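Local atomic coordinates of phenylacetaldehyde dehydrogenase (Burkholderia cenocepacia, PDB entry 4O5H), a protein that probably catalyses the NAD+-dependent oxidation of phenylacetaldehyde to phenylacetate, as a member of the aldehyde dehydrogenase family. Residues A[370-373]-A[374-378]. Sequence-based numbering, arbitrary orientation.
Sequences GYID and SGFGE
The carbonyl oxygen D373 O accepts a hydrogen bond from G377 N at 2.9 Å, the shortest of four successive i to i+4 bonds that identify this stretch as the C-terminal part of the alpha-helix 362-378. The N-H...O angle there is 168°, nearly straight. One residue earlier, I372 O takes the amide of F376 (N to O 3.1 Å), with the donor in the carbonyl plane. The same oxygen lies 3.5 Å above the plane of the F376 ring, offset toward its rim; one ring face thus lies against a carbonyl oxygen already bonded within the helix, near the rim and not over the ring centre. I372 and F376 are one turn apart and point the same way. With chi1 of -66°, the isoleucine sets CG2 anti to its backbone N, and I372 CG2 meets F376 at CE2 (3.4 Å) and, a little farther off, CZ. The pair faces the sheet, I372 packing on T399 and F376 on L401 of strand 399-402. Y371 leaves the helix in another direction, packing on I415 and on R409, an arginine that S374 touches as well, while its OH is hydrogen-bonded to E413. Within the helix, S374 CB lies 3.3 Å from both G370 O and Y371 O.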
loop_
_atom_site.group_PDB
_atom_site.type_symbol
_atom_site.label_atom_id
_atom_site.label_comp_id
_atom_site.label_asym_id
_atom_site.label_seq_id
_atom_site.Cartn_x
_atom_site.Cartn_y
_atom_site.Cartn_z
ATOM N N GLY A 370 25.193 -15.266 -18.274
ATOM C CA GLY A 370 26.125 -14.441 -17.505
ATOM C C GLY A 370 26.115 -14.829 -16.026
ATOM O O GLY A 370 27.166 -14.910 -15.392
ATOM N N TYR A 371 24.926 -15.128 -15.495
ATOM C CA TYR A 371 24.836 -15.618 -14.129
ATOM C C TYR A 371 25.471 -16.994 -13.957
ATOM O O TYR A 371 26.223 -17.228 -13.024
ATOM C CB TYR A 371 23.386 -15.667 -13.650
ATOM C CG TYR A 371 22.945 -14.379 -13.044
ATOM C CD1 TYR A 371 23.526 -13.919 -11.870
ATOM C CD2 TYR A 371 21.950 -13.614 -13.639
ATOM C CE1 TYR A 371 23.124 -12.737 -11.319
ATOM C CE2 TYR A 371 21.550 -12.420 -13.102
ATOM C CZ TYR A 371 22.137 -11.989 -11.944
ATOM O OH TYR A 371 21.745 -10.816 -11.390
ATOM N N ILE A 372 25.186 -17.906 -14.867
ATOM C CA ILE A 372 25.797 -19.242 -14.816
ATOM C C ILE A 372 27.329 -19.150 -14.855
ATOM O O ILE A 372 28.016 -19.771 -14.042
ATOM C CB ILE A 372 25.319 -20.139 -15.974
ATOM C CG1 ILE A 372 23.822 -20.437 -15.827
ATOM C CG2 ILE A 372 26.131 -21.443 -15.992
ATOM C CD1 ILE A 372 23.192 -21.072 -17.056
ATOM N N ASP A 373 27.851 -18.352 -15.784
ATOM C CA ASP A 373 29.309 -18.130 -15.915
ATOM C C ASP A 373 29.889 -17.565 -14.623
ATOM O O ASP A 373 30.943 -18.004 -14.153
ATOM C CB ASP A 373 29.620 -17.203 -17.091
ATOM C CG ASP A 373 29.306 -17.850 -18.438
ATOM O OD1 ASP A 373 29.019 -19.069 -18.518
ATOM O OD2 ASP A 373 29.378 -17.144 -19.443
ATOM N N SER A 374 29.178 -16.619 -14.034
ATOM C CA SER A 374 29.554 -16.055 -12.763
ATOM C C SER A 374 29.685 -17.134 -11.648
ATOM O O SER A 374 30.624 -17.103 -10.868
ATOM C CB SER A 374 28.533 -14.974 -12.407
ATOM O OG SER A 374 28.232 -14.939 -11.056
ATOM N N GLY A 375 28.739 -18.063 -11.590
ATOM C CA GLY A 375 28.760 -19.177 -10.656
ATOM C C GLY A 375 30.002 -20.030 -10.826
ATOM O O GLY A 375 30.697 -20.331 -9.834
ATOM N N PHE A 376 30.305 -20.391 -12.078
ATOM C CA PHE A 376 31.513 -21.154 -12.383
ATOM C C PHE A 376 32.747 -20.393 -11.923
ATOM O O PHE A 376 33.612 -20.951 -11.255
ATOM C CB PHE A 376 31.656 -21.466 -13.880
ATOM C CG PHE A 376 30.609 -22.395 -14.429
ATOM C CD1 PHE A 376 30.151 -23.481 -13.689
ATOM C CD2 PHE A 376 30.099 -22.199 -15.714
ATOM C CE1 PHE A 376 29.199 -24.339 -14.208
ATOM C CE2 PHE A 376 29.157 -23.066 -16.238
ATOM C CZ PHE A 376 28.694 -24.128 -15.472
ATOM N N GLY A 377 32.794 -19.114 -12.247
ATOM C CA GLY A 377 33.879 -18.250 -11.821
ATOM C C GLY A 377 34.092 -18.213 -10.311
ATOM O O GLY A 377 35.197 -18.005 -9.857
ATOM N N GLU A 378 33.038 -18.395 -9.524
ATOM C CA GLU A 378 33.161 -18.359 -8.066
ATOM C C GLU A 378 33.340 -19.729 -7.436
ATOM O O GLU A 378 33.493 -19.825 -6.216
ATOM C CB GLU A 378 31.960 -17.656 -7.442
ATOM C CG GLU A 378 31.867 -16.187 -7.810
ATOM C CD GLU A 378 30.812 -15.451 -6.987
ATOM O OE1 GLU A 378 29.656 -15.425 -7.315
ATOM O OE2 GLU A 378 31.177 -14.910 -5.943
#